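Local coordinates for putative oxidoreductase molybdopterin-binding subunit (Sulfolobus tokodaii, PDB 4ZOH), which probably acts as the molybdenum-bearing subunit of an aldehyde oxidase/xanthine dehydrogenase-type enzyme, holding a pterin cytosine dinucleotide cofactor, at residues R345-V350 against E360-N365; I356-I361 against K394-L399; G335-I340 against G674-T679; V378-G383 against S410-T415. One frame throughout, in Å; residues are numbered along the deposited sequence.

In the fold
The four contacts run from the cofactor side of the subunit out to a peripheral group of helices. Helix 336-353 carries both contact 3, near its N-terminal end, and contact 1 further along, their centres about 16 Å apart. Contact 1 shares helix 358-365 with contact 2; their centres lie about 11 Å apart, and N348 and Q358 probably hydrogen bond between them. Contacts 3 and 4, with centres about 13 Å apart, are tied by the salt bridge from R336 NE to E413 OE1 (2.8 Å). These two lie toward the cofactor: the R336 side chain is about 6 Å from the pterin cytosine dinucleotide, and that of I414 is about 11 Å from the molybdenum.

Contact 1: R345-V350 against E360-N365; sequences RIVNIV and EIRLKN
V347 and I361 mark the nearest approach of two helical segments, 345-350 and 360-365, whose axes come within 10.5 Å and whose N-to-C directions differ by 114°. Between them lies a small apolar patch. V347 and I361 lie alongside each other, pointing opposite ways, and V347 CG1 rests 3.6 Å from I361 CG2. One turn on, V350 CG1 meets I361 CD1 at 3.9 Å. The same V347 methyl also sits over the centre of one face of the R362 guanidinium, 3.5 Å above its plane. R362 brings this group in on a chain extended from CG to NE, and its edge meets N348 OD1. N348 OD1 is gripped by two nitrogens, at 2.6 Å from R362 NH1 and 3.0 Å from R362 NH2. The oxygen lies in the guanidinium plane, yet the amide is turned 64° against it; NH1 lies beyond the oxygen, almost in line with the C=O bond, and NH2 stands above the carbonyl plane. R362 NE forms a salt bridge with E344 and NH1 also donates to Q358 O, so several partners fix the rotation of the flat group. A leucine in its place would probably leave N348 OD1 and the E344 carboxylate without these donors and V347 CG1 without the flat surface beneath it. Behind the contact, I346 and V350 turn helix 336-353 onto strand 254-266 and I349 touches strand 149-161, while N348 and R362 both touch N684 of helix 673-688.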
loop_
_atom_site.group_PDB
_atom_site.type_symbol
_atom_site.label_atom_id
_atom_site.label_comp_id
_atom_site.label_asym_id
_atom_site.label_seq_id
_atom_site.Cartn_x
_atom_site.Cartn_y
_atom_site.Cartn_z
ATOM N N ARG A 345 37.868 -29.692 15.730
ATOM C CA ARG A 345 39.234 -29.250 15.819
ATOM C C ARG A 345 40.078 -30.111 16.801
ATOM O O ARG A 345 41.204 -30.534 16.481
ATOM C CB ARG A 345 39.278 -27.801 16.222
ATOM C CG ARG A 345 38.738 -26.832 15.137
ATOM C CD ARG A 345 39.643 -26.819 13.912
ATOM N NE ARG A 345 40.971 -26.346 14.262
ATOM C CZ ARG A 345 42.093 -27.063 14.173
ATOM N NH1 ARG A 345 42.065 -28.306 13.655
ATOM N NH2 ARG A 345 43.255 -26.495 14.550
ATOM N N ILE A 346 39.527 -30.366 17.984
ATOM C CA ILE A 346 40.191 -31.132 19.014
ATOM C C ILE A 346 40.572 -32.504 18.393
ATOM O O ILE A 346 41.709 -32.860 18.487
ATOM C CB ILE A 346 39.279 -31.274 20.281
ATOM C CG1 ILE A 346 39.320 -29.962 21.117
ATOM C CG2 ILE A 346 39.712 -32.455 21.168
ATOM C CD1 ILE A 346 38.114 -29.842 22.031
ATOM N N VAL A 347 39.610 -33.213 17.761
ATOM C CA VAL A 347 39.816 -34.496 17.091
ATOM C C VAL A 347 41.022 -34.434 16.113
ATOM O O VAL A 347 41.864 -35.367 16.075
ATOM C CB VAL A 347 38.554 -34.943 16.343
ATOM C CG1 VAL A 347 38.872 -35.999 15.288
ATOM C CG2 VAL A 347 37.536 -35.550 17.294
ATOM N N ASN A 348 41.154 -33.339 15.368
ATOM C CA ASN A 348 42.280 -33.258 14.449
ATOM C C ASN A 348 43.562 -32.943 15.161
ATOM O O ASN A 348 44.664 -33.349 14.721
ATOM C CB ASN A 348 42.049 -32.265 13.310
ATOM C CG ASN A 348 41.493 -32.905 12.075
ATOM O OD1 ASN A 348 40.622 -33.822 12.092
ATOM N ND2 ASN A 348 42.054 -32.461 10.966
ATOM N N ILE A 349 43.439 -32.225 16.277
ATOM C CA ILE A 349 44.631 -31.798 16.988
ATOM C C ILE A 349 45.237 -33.069 17.570
ATOM O O ILE A 349 46.430 -33.229 17.572
ATOM C CB ILE A 349 44.324 -30.719 18.061
ATOM C CG1 ILE A 349 44.226 -29.360 17.396
ATOM C CG2 ILE A 349 45.367 -30.746 19.182
ATOM C CD1 ILE A 349 43.328 -28.465 18.185
ATOM N N VAL A 350 44.385 -33.963 18.024
ATOM C CA VAL A 350 44.809 -35.188 18.635
ATOM C C VAL A 350 45.445 -36.060 17.528
ATOM O O VAL A 350 46.613 -36.429 17.680
ATOM C CB VAL A 350 43.625 -35.897 19.281
ATOM C CG1 VAL A 350 43.989 -37.332 19.626
ATOM C CG2 VAL A 350 43.190 -35.152 20.539
ATOM N N GLU A 360 40.565 -41.992 10.001
ATOM C CA GLU A 360 40.596 -43.231 10.832
ATOM C C GLU A 360 40.171 -42.909 12.288
ATOM O O GLU A 360 39.340 -43.609 12.897
ATOM C CB GLU A 360 42.010 -43.950 10.764
ATOM C CG GLU A 360 42.288 -44.710 9.451
ATOM C CD GLU A 360 41.326 -45.871 9.181
ATOM O OE1 GLU A 360 40.969 -46.609 10.125
ATOM O OE2 GLU A 360 40.900 -46.041 8.018
ATOM N N ILE A 361 40.698 -41.811 12.814
ATOM C CA ILE A 361 40.345 -41.414 14.203
ATOM C C ILE A 361 38.819 -41.275 14.388
ATOM O O ILE A 361 38.262 -41.741 15.420
ATOM C CB ILE A 361 41.129 -40.175 14.635
ATOM C CG1 ILE A 361 41.284 -40.196 16.160
ATOM C CG2 ILE A 361 40.471 -38.931 14.070
ATOM C CD1 ILE A 361 42.346 -39.236 16.657
ATOM N N ARG A 362 38.132 -40.768 13.346
ATOM C CA ARG A 362 36.700 -40.612 13.413
ATOM C C ARG A 362 35.969 -41.959 13.328
ATOM O O ARG A 362 34.958 -42.193 14.032
ATOM C CB ARG A 362 36.207 -39.545 12.341
ATOM C CG ARG A 362 36.778 -38.134 12.548
ATOM C CD ARG A 362 36.345 -37.115 11.452
ATOM N NE ARG A 362 36.507 -35.758 11.963
ATOM C CZ ARG A 362 37.664 -35.108 12.067
ATOM N NH1 ARG A 362 38.812 -35.645 11.624
ATOM N NH2 ARG A 362 37.686 -33.890 12.601
ATOM N N LEU A 363 36.443 -42.844 12.442
ATOM C CA LEU A 363 35.872 -44.201 12.363
ATOM C C LEU A 363 36.130 -44.940 13.687
ATOM O O LEU A 363 35.273 -45.726 14.081
ATOM C CB LEU A 363 36.419 -45.030 11.182
ATOM C CG LEU A 363 35.979 -44.579 9.786
ATOM C CD1 LEU A 363 36.917 -45.225 8.795
ATOM C CD2 LEU A 363 34.528 -44.936 9.528
ATOM N N LYS A 364 37.270 -44.641 14.341
ATOM C CA LYS A 364 37.622 -45.261 15.622
ATOM C C LYS A 364 36.614 -44.866 16.746
ATOM O O LYS A 364 36.051 -45.762 17.451
ATOM C CB LYS A 364 39.082 -44.983 16.017
ATOM C CG LYS A 364 39.446 -45.659 17.352
ATOM C CD LYS A 364 40.922 -45.805 17.635
ATOM C CE LYS A 364 41.429 -47.124 17.044
ATOM N NZ LYS A 364 42.916 -47.242 16.953
ATOM N N ASN A 365 36.320 -43.550 16.836
ATOM C CA ASN A 365 35.539 -42.973 17.936
ATOM C C ASN A 365 34.067 -42.834 17.749
ATOM O O ASN A 365 33.355 -42.582 18.702
ATOM C CB ASN A 365 36.144 -41.661 18.331
ATOM C CG ASN A 365 37.521 -41.832 18.945
ATOM O OD1 ASN A 365 37.640 -42.277 20.081
ATOM N ND2 ASN A 365 38.549 -41.439 18.230
#

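Contact 2: I356-I361 against K394-L399; sequences IDQYEI and KYYDEL
Y396 has its CG anti to the backbone N (chi1 174°), and D357 does the same with its carboxylate (chi1 -175°), which sends the two side chains toward each other from opposite directions. They meet where the phenol hydroxyl of Y396 donates to D357 OD1 over 2.7 Å, on the syn side of the carboxylate. OD1 lies in the plane of the ring, while the carboxylate itself is turned 60° against it. The other oxygen, D357 OD2, serves the helix that begins just after it: as N-cap it accepts from E360 N at 3.1 Å, on its anti side, and more weakly from Y359 N. Y359 packs alongside. Its CB stands over one face of the Y396 ring, 3.7 Å from the centroid, in a CH-pi contact. Its own ring follows obliquely, with Y359 CD1 reaching Y396 CG at 3.5 Å. Q358 adds its CG near Y396 OH, but its amide turns elsewhere, to the backbone of V406 and V408 in strand 405-412; Y359 OH likewise bonds L389 O. One carboxylate thus joins helix 385-401 to the start of helix 358-365. The backbone N-H groups at that helix end, together with the phenol proton, would be expected to favour D357 as an anion, while D397, whose OD1 is 6.7 Å from D357 OD2, would probably act against this.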
loop_
_atom_site.group_PDB
_atom_site.type_symbol
_atom_site.label_atom_id
_atom_site.label_comp_id
_atom_site.label_asym_id
_atom_site.label_seq_id
_atom_site.Cartn_x
_atom_site.Cartn_y
_atom_site.Cartn_z
ATOM N N ILE A 356 47.823 -40.135 13.845
ATOM C CA ILE A 356 46.716 -40.949 13.335
ATOM C C ILE A 356 46.116 -40.192 12.127
ATOM O O ILE A 356 46.148 -38.935 12.042
ATOM C CB ILE A 356 45.629 -41.293 14.401
ATOM C CG1 ILE A 356 46.243 -41.845 15.716
ATOM C CG2 ILE A 356 44.570 -42.287 13.885
ATOM C CD1 ILE A 356 47.280 -42.943 15.553
ATOM N N ASP A 357 45.585 -40.978 11.201
ATOM C CA ASP A 357 44.841 -40.474 10.082
ATOM C C ASP A 357 43.535 -39.796 10.523
ATOM O O ASP A 357 42.742 -40.398 11.309
ATOM C CB ASP A 357 44.468 -41.632 9.167
ATOM C CG ASP A 357 43.796 -41.140 7.926
ATOM O OD1 ASP A 357 44.471 -40.451 7.147
ATOM O OD2 ASP A 357 42.606 -41.423 7.771
ATOM N N GLN A 358 43.301 -38.600 9.985
ATOM C CA GLN A 358 42.107 -37.795 10.327
ATOM C C GLN A 358 40.793 -38.496 10.042
ATOM O O GLN A 358 39.818 -38.304 10.800
ATOM C CB GLN A 358 42.169 -36.415 9.702
ATOM C CG GLN A 358 41.912 -36.331 8.204
ATOM C CD GLN A 358 41.982 -34.910 7.752
ATOM O OE1 GLN A 358 41.243 -34.047 8.236
ATOM N NE2 GLN A 358 42.885 -34.633 6.836
ATOM N N TYR A 359 40.754 -39.382 9.021
ATOM C CA TYR A 359 39.513 -40.142 8.814
ATOM C C TYR A 359 39.410 -41.349 9.784
ATOM O O TYR A 359 38.303 -41.685 10.345
ATOM C CB TYR A 359 39.331 -40.577 7.346
ATOM C CG TYR A 359 37.860 -40.584 6.933
ATOM C CD1 TYR A 359 37.289 -39.485 6.206
ATOM C CD2 TYR A 359 37.031 -41.637 7.296
ATOM C CE1 TYR A 359 35.930 -39.492 5.885
ATOM C CE2 TYR A 359 35.695 -41.652 6.969
ATOM C CZ TYR A 359 35.162 -40.570 6.258
ATOM O OH TYR A 359 33.817 -40.601 5.940
ATOM N N GLU A 360 40.565 -41.992 10.001
ATOM C CA GLU A 360 40.596 -43.231 10.832
ATOM C C GLU A 360 40.171 -42.909 12.288
ATOM O O GLU A 360 39.340 -43.609 12.897
ATOM C CB GLU A 360 42.010 -43.950 10.764
ATOM C CG GLU A 360 42.288 -44.710 9.451
ATOM C CD GLU A 360 41.326 -45.871 9.181
ATOM O OE1 GLU A 360 40.969 -46.609 10.125
ATOM O OE2 GLU A 360 40.900 -46.041 8.018
ATOM N N ILE A 361 40.698 -41.811 12.814
ATOM C CA ILE A 361 40.345 -41.414 14.203
ATOM C C ILE A 361 38.819 -41.275 14.388
ATOM O O ILE A 361 38.262 -41.741 15.420
ATOM C CB ILE A 361 41.129 -40.175 14.635
ATOM C CG1 ILE A 361 41.284 -40.196 16.160
ATOM C CG2 ILE A 361 40.471 -38.931 14.070
ATOM C CD1 ILE A 361 42.346 -39.236 16.657
ATOM N N LYS A 394 35.140 -43.208 0.767
ATOM C CA LYS A 394 35.411 -43.334 -0.664
ATOM C C LYS A 394 35.817 -41.952 -1.245
ATOM O O LYS A 394 36.823 -41.899 -1.938
ATOM C CB LYS A 394 34.314 -44.151 -1.420
ATOM C CG LYS A 394 32.971 -43.496 -1.748
ATOM C CD LYS A 394 31.825 -44.470 -2.082
ATOM C CE LYS A 394 31.752 -45.683 -1.138
ATOM N NZ LYS A 394 30.350 -46.127 -0.807
ATOM N N TYR A 395 35.151 -40.840 -0.841
ATOM C CA TYR A 395 35.545 -39.456 -1.282
ATOM C C TYR A 395 36.808 -38.968 -0.634
ATOM O O TYR A 395 37.559 -38.209 -1.222
ATOM C CB TYR A 395 34.432 -38.420 -1.046
ATOM C CG TYR A 395 33.129 -38.820 -1.715
ATOM C CD1 TYR A 395 32.872 -38.517 -3.083
ATOM C CD2 TYR A 395 32.151 -39.530 -0.991
ATOM C CE1 TYR A 395 31.667 -38.926 -3.679
ATOM C CE2 TYR A 395 30.970 -39.942 -1.593
ATOM C CZ TYR A 395 30.737 -39.621 -2.919
ATOM O OH TYR A 395 29.545 -40.041 -3.435
ATOM N N TYR A 396 37.062 -39.399 0.600
ATOM C CA TYR A 396 38.294 -39.015 1.298
ATOM C C TYR A 396 39.510 -39.616 0.574
ATOM O O TYR A 396 40.524 -38.939 0.355
ATOM C CB TYR A 396 38.256 -39.598 2.736
ATOM C CG TYR A 396 39.543 -39.371 3.494
ATOM C CD1 TYR A 396 39.952 -38.073 3.843
ATOM C CD2 TYR A 396 40.350 -40.444 3.889
ATOM C CE1 TYR A 396 41.128 -37.849 4.562
ATOM C CE2 TYR A 396 41.551 -40.213 4.608
ATOM C CZ TYR A 396 41.907 -38.928 4.947
ATOM O OH TYR A 396 43.073 -38.695 5.621
ATOM N N ASP A 397 39.391 -40.910 0.275
ATOM C CA ASP A 397 40.421 -41.643 -0.501
ATOM C C ASP A 397 40.696 -41.016 -1.852
ATOM O O ASP A 397 41.888 -40.795 -2.155
ATOM C CB ASP A 397 40.071 -43.133 -0.610
ATOM C CG ASP A 397 40.140 -43.804 0.727
ATOM O OD1 ASP A 397 40.929 -43.318 1.568
ATOM O OD2 ASP A 397 39.385 -44.747 0.995
ATOM N N GLU A 398 39.625 -40.689 -2.617
ATOM C CA GLU A 398 39.797 -39.965 -3.896
ATOM C C GLU A 398 40.503 -38.633 -3.661
ATOM O O GLU A 398 41.510 -38.336 -4.338
ATOM C CB GLU A 398 38.475 -39.714 -4.634
ATOM C CG GLU A 398 37.648 -40.969 -5.012
ATOM C CD GLU A 398 36.420 -40.686 -5.923
ATOM O OE1 GLU A 398 36.489 -39.704 -6.718
ATOM O OE2 GLU A 398 35.391 -41.443 -5.853
ATOM N N LEU A 399 40.014 -37.836 -2.687
ATOM C CA LEU A 399 40.645 -36.548 -2.469
ATOM C C LEU A 399 42.084 -36.651 -2.014
ATOM O O LEU A 399 42.933 -35.837 -2.401
ATOM C CB LEU A 399 39.837 -35.671 -1.491
ATOM C CG LEU A 399 38.462 -35.204 -1.963
ATOM C CD1 LEU A 399 37.757 -34.490 -0.790
ATOM C CD2 LEU A 399 38.572 -34.290 -3.196
#

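Contact 3: G335-I340 against G674-T679; sequences GRPEGI and GAIAAT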
loop_
_atom_site.group_PDB
_atom_site.type_symbol
_atom_site.label_atom_id
_atom_site.label_comp_id
_atom_site.label_asym_id
_atom_site.label_seq_id
_atom_site.Cartn_x
_atom_site.Cartn_y
_atom_site.Cartn_z
ATOM N N GLY A 335 24.837 -21.479 17.961
ATOM C CA GLY A 335 25.571 -22.233 18.997
ATOM C C GLY A 335 26.103 -23.606 18.543
ATOM O O GLY A 335 27.120 -24.098 19.052
ATOM N N ARG A 336 25.387 -24.271 17.644
ATOM C CA ARG A 336 25.836 -25.610 17.198
ATOM C C ARG A 336 27.141 -25.606 16.384
ATOM O O ARG A 336 27.976 -26.507 16.593
ATOM C CB ARG A 336 24.735 -26.377 16.521
ATOM C CG ARG A 336 23.676 -26.865 17.475
ATOM C CD ARG A 336 22.424 -26.011 17.463
ATOM N NE ARG A 336 21.761 -26.157 16.191
ATOM C CZ ARG A 336 20.764 -25.382 15.734
ATOM N NH1 ARG A 336 20.241 -25.622 14.517
ATOM N NH2 ARG A 336 20.302 -24.370 16.478
ATOM N N PRO A 337 27.368 -24.559 15.524
ATOM C CA PRO A 337 28.628 -24.497 14.799
ATOM C C PRO A 337 29.839 -24.426 15.752
ATOM O O PRO A 337 30.898 -25.084 15.497
ATOM C CB PRO A 337 28.531 -23.184 14.021
ATOM C CG PRO A 337 27.095 -23.009 13.813
ATOM C CD PRO A 337 26.410 -23.540 15.012
ATOM N N GLU A 338 29.739 -23.576 16.770
ATOM C CA GLU A 338 30.851 -23.430 17.720
ATOM C C GLU A 338 31.199 -24.773 18.393
ATOM O O GLU A 338 32.342 -25.176 18.416
ATOM C CB GLU A 338 30.526 -22.364 18.751
ATOM C CG GLU A 338 30.263 -20.984 18.147
ATOM C CD GLU A 338 28.779 -20.742 17.834
ATOM O OE1 GLU A 338 28.174 -21.503 17.021
ATOM O OE2 GLU A 338 28.196 -19.749 18.383
ATOM N N GLY A 339 30.199 -25.452 18.898
ATOM C CA GLY A 339 30.362 -26.747 19.583
ATOM C C GLY A 339 30.957 -27.861 18.686
ATOM O O GLY A 339 31.908 -28.503 19.103
ATOM N N ILE A 340 30.342 -28.143 17.515
ATOM C CA ILE A 340 30.936 -29.025 16.481
ATOM C C ILE A 340 32.355 -28.548 16.059
ATOM O O ILE A 340 33.269 -29.354 15.985
ATOM C CB ILE A 340 29.982 -29.235 15.275
ATOM C CG1 ILE A 340 28.667 -29.863 15.710
ATOM C CG2 ILE A 340 30.660 -29.991 14.085
ATOM C CD1 ILE A 340 28.862 -31.156 16.520
ATOM N N GLY A 674 25.092 -27.035 6.755
ATOM C CA GLY A 674 26.235 -26.540 5.956
ATOM C C GLY A 674 27.147 -25.614 6.687
ATOM O O GLY A 674 28.416 -25.687 6.520
ATOM N N ALA A 675 26.545 -24.685 7.472
ATOM C CA ALA A 675 27.386 -23.690 8.140
ATOM C C ALA A 675 28.080 -24.404 9.312
ATOM O O ALA A 675 29.208 -24.040 9.644
ATOM C CB ALA A 675 26.577 -22.449 8.624
ATOM N N ILE A 676 27.406 -25.391 9.932
ATOM C CA ILE A 676 28.010 -26.103 11.065
ATOM C C ILE A 676 29.279 -26.884 10.565
ATOM O O ILE A 676 30.366 -26.686 11.081
ATOM C CB ILE A 676 27.023 -27.062 11.694
ATOM C CG1 ILE A 676 25.856 -26.299 12.349
ATOM C CG2 ILE A 676 27.715 -28.115 12.637
ATOM C CD1 ILE A 676 24.707 -27.221 12.703
ATOM N N ALA A 677 29.112 -27.720 9.524
ATOM C CA ALA A 677 30.208 -28.556 8.988
ATOM C C ALA A 677 31.347 -27.849 8.333
ATOM O O ALA A 677 32.461 -28.280 8.498
ATOM C CB ALA A 677 29.673 -29.681 8.090
ATOM N N ALA A 678 31.116 -26.752 7.607
ATOM C CA ALA A 678 32.159 -26.238 6.692
ATOM C C ALA A 678 33.340 -25.610 7.378
ATOM O O ALA A 678 34.506 -25.740 6.897
ATOM C CB ALA A 678 31.578 -25.296 5.598
ATOM N N THR A 679 33.066 -24.911 8.502
ATOM C CA THR A 679 34.135 -24.212 9.201
ATOM C C THR A 679 35.253 -25.143 9.652
ATOM O O THR A 679 36.406 -24.958 9.263
ATOM C CB THR A 679 33.575 -23.376 10.397
ATOM O OG1 THR A 679 32.596 -22.491 9.867
ATOM C CG2 THR A 679 34.632 -22.485 11.006
HETATM O O HOH W 1 31.425 -24.718 12.807
#
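P337 O and I676 O are joined by a single water that donates to both, 2.8 Å from each oxygen. It stitches the two backbones where they run closest, the CA atoms of P337 and I676 being 4.1 Å apart. The segments of the two helices travel in roughly the same direction, 29° apart. All the direct side-chain contacts converge on I676. Its CG2, anti to the backbone N, nestles against I340 CB at 3.7 Å. CG1 lies against the proline ring, 3.8 Å from P337 CG, with the two side chains crossing at about a right angle. CD1 reaches the base of the R336 side chain, 3.9 Å from its CB. An alanine here would be likely to open a gap between the helices, with P337, I340 and R336 CB all losing their apolar partner. The R336 chain bends at chi2 and chi3, salt-bridged to E413 and to E672 of the cofactor pocket; about 6 Å from the pterin cytosine dinucleotide, it sets this pair beside the cofactor. Around the pair, Y411 of strand 405-412 touches both I340 and I676, R336 and E338 lie against helix 288-304, and P337 and A675 share R256 of strand 254-266.

Contact 4: V378-G383 against S410-T415; sequences VTYDSG and SYIEIT
I412 lies obliquely across one face of the Y380 ring, its branches spread along the length of the phenol. The CD1 methyl sits 3.4 Å from Y380 CG, over the face but offset toward the rim, and makes a CH-pi contact with the ring. At the other end, I412 CG2 comes 3.6 Å from Y380 CZ and touches the hydroxyl oxygen. The torsion behind this span has CG1 anti to the backbone N (chi1 -170°), leaving CG2 between N and the carbonyl carbon. On the ring's opposite face the carbonyl O of V378, two residues earlier, stands 4.0 Å above the plane. Y380 belongs to a short two-stranded antiparallel ribbon, pairing with Y372, whereas I412 ends strand 405-412, an outermost strand, within this chain, of a four-stranded mixed sheet; the side chains join the two. The hydroxyl of Y380 is hydrogen-bonded to G307 O. Further along, V378 and I414 meet nearly perpendicular, V378 CG1 3.8 Å from I414 CG2. M304 of helix 288-304 packs on both I412 and I414. The first bond of the E413 side chain points away from 378-383; E413 OE1 accepts from I414 N at 2.8 Å, from above the carboxylate plane.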
loop_
_atom_site.group_PDB
_atom_site.type_symbol
_atom_site.label_atom_id
_atom_site.label_comp_id
_atom_site.label_asym_id
_atom_site.label_seq_id
_atom_site.Cartn_x
_atom_site.Cartn_y
_atom_site.Cartn_z
ATOM N N VAL A 378 21.971 -35.088 25.123
ATOM C CA VAL A 378 21.277 -34.929 23.804
ATOM C C VAL A 378 21.010 -36.320 23.203
ATOM O O VAL A 378 21.937 -37.099 22.979
ATOM C CB VAL A 378 22.135 -34.141 22.806
ATOM C CG1 VAL A 378 21.295 -33.769 21.582
ATOM C CG2 VAL A 378 22.767 -32.938 23.474
ATOM N N THR A 379 19.768 -36.629 22.933
ATOM C CA THR A 379 19.461 -37.861 22.225
ATOM C C THR A 379 19.523 -37.698 20.688
ATOM O O THR A 379 18.722 -36.974 20.072
ATOM C CB THR A 379 18.103 -38.407 22.649
ATOM O OG1 THR A 379 18.189 -38.737 24.046
ATOM C CG2 THR A 379 17.719 -39.706 21.858
ATOM N N TYR A 380 20.507 -38.362 20.102
ATOM C CA TYR A 380 20.636 -38.464 18.683
ATOM C C TYR A 380 19.678 -39.555 18.283
ATOM O O TYR A 380 19.852 -40.724 18.682
ATOM C CB TYR A 380 22.039 -38.846 18.351
ATOM C CG TYR A 380 23.130 -37.931 18.841
ATOM C CD1 TYR A 380 22.926 -36.543 19.110
ATOM C CD2 TYR A 380 24.415 -38.444 19.023
ATOM C CE1 TYR A 380 23.972 -35.738 19.588
ATOM C CE2 TYR A 380 25.462 -37.643 19.473
ATOM C CZ TYR A 380 25.240 -36.294 19.740
ATOM O OH TYR A 380 26.335 -35.551 20.169
ATOM N N ASP A 381 18.647 -39.210 17.492
ATOM C CA ASP A 381 17.482 -40.102 17.435
ATOM C C ASP A 381 17.493 -41.255 16.457
ATOM O O ASP A 381 16.905 -42.331 16.762
ATOM C CB ASP A 381 16.188 -39.315 17.226
ATOM C CG ASP A 381 16.237 -38.358 15.970
ATOM O OD1 ASP A 381 17.329 -38.089 15.377
ATOM O OD2 ASP A 381 15.127 -37.858 15.637
ATOM N N SER A 382 18.058 -41.038 15.266
ATOM C CA SER A 382 17.927 -42.050 14.212
ATOM C C SER A 382 19.015 -41.815 13.181
ATOM O O SER A 382 19.550 -40.695 13.065
ATOM C CB SER A 382 16.543 -42.097 13.556
ATOM O OG SER A 382 16.472 -40.974 12.715
ATOM N N GLY A 383 19.383 -42.913 12.517
ATOM C CA GLY A 383 20.449 -42.939 11.522
ATOM C C GLY A 383 21.555 -43.887 11.927
ATOM O O GLY A 383 21.395 -44.703 12.836
ATOM N N SER A 410 33.098 -34.295 10.864
ATOM C CA SER A 410 31.851 -34.945 10.940
ATOM C C SER A 410 30.981 -34.135 11.935
ATOM O O SER A 410 31.524 -33.536 12.873
ATOM C CB SER A 410 32.113 -36.304 11.459
ATOM O OG SER A 410 30.941 -36.993 11.239
ATOM N N TYR A 411 29.677 -34.050 11.697
ATOM C CA TYR A 411 28.875 -33.210 12.535
ATOM C C TYR A 411 27.654 -33.996 12.903
ATOM O O TYR A 411 27.252 -34.948 12.207
ATOM C CB TYR A 411 28.517 -31.855 11.813
ATOM C CG TYR A 411 27.438 -32.016 10.788
ATOM C CD1 TYR A 411 26.101 -31.926 11.150
ATOM C CD2 TYR A 411 27.759 -32.377 9.418
ATOM C CE1 TYR A 411 25.082 -32.147 10.209
ATOM C CE2 TYR A 411 26.751 -32.557 8.465
ATOM C CZ TYR A 411 25.432 -32.433 8.854
ATOM O OH TYR A 411 24.415 -32.653 7.959
ATOM N N ILE A 412 27.056 -33.594 14.012
ATOM C CA ILE A 412 25.669 -33.976 14.320
ATOM C C ILE A 412 25.000 -32.666 14.809
ATOM O O ILE A 412 25.727 -31.730 15.108
ATOM C CB ILE A 412 25.611 -35.140 15.322
ATOM C CG1 ILE A 412 24.184 -35.656 15.415
ATOM C CG2 ILE A 412 26.324 -34.807 16.643
ATOM C CD1 ILE A 412 24.004 -37.144 15.617
ATOM N N GLU A 413 23.661 -32.580 14.836
ATOM C CA GLU A 413 23.020 -31.305 14.809
ATOM C C GLU A 413 21.645 -31.481 15.385
ATOM O O GLU A 413 21.152 -32.617 15.416
ATOM C CB GLU A 413 23.076 -30.732 13.341
ATOM C CG GLU A 413 21.942 -29.874 12.766
ATOM C CD GLU A 413 21.853 -28.471 13.369
ATOM O OE1 GLU A 413 22.365 -28.274 14.541
ATOM O OE2 GLU A 413 21.255 -27.573 12.685
ATOM N N ILE A 414 21.034 -30.379 15.879
ATOM C CA ILE A 414 19.690 -30.445 16.508
ATOM C C ILE A 414 18.756 -29.534 15.738
ATOM O O ILE A 414 19.112 -28.431 15.450
ATOM C CB ILE A 414 19.727 -30.138 18.042
ATOM C CG1 ILE A 414 20.719 -28.997 18.353
ATOM C CG2 ILE A 414 20.145 -31.410 18.805
ATOM C CD1 ILE A 414 20.686 -28.426 19.794
ATOM N N THR A 415 17.554 -29.997 15.419
ATOM C CA THR A 415 16.699 -29.209 14.524
ATOM C C THR A 415 15.270 -29.487 14.885
ATOM O O THR A 415 15.015 -30.435 15.637
ATOM C CB THR A 415 16.869 -29.654 13.023
ATOM O OG1 THR A 415 16.191 -30.904 12.832
ATOM C CG2 THR A 415 18.351 -29.702 12.578
#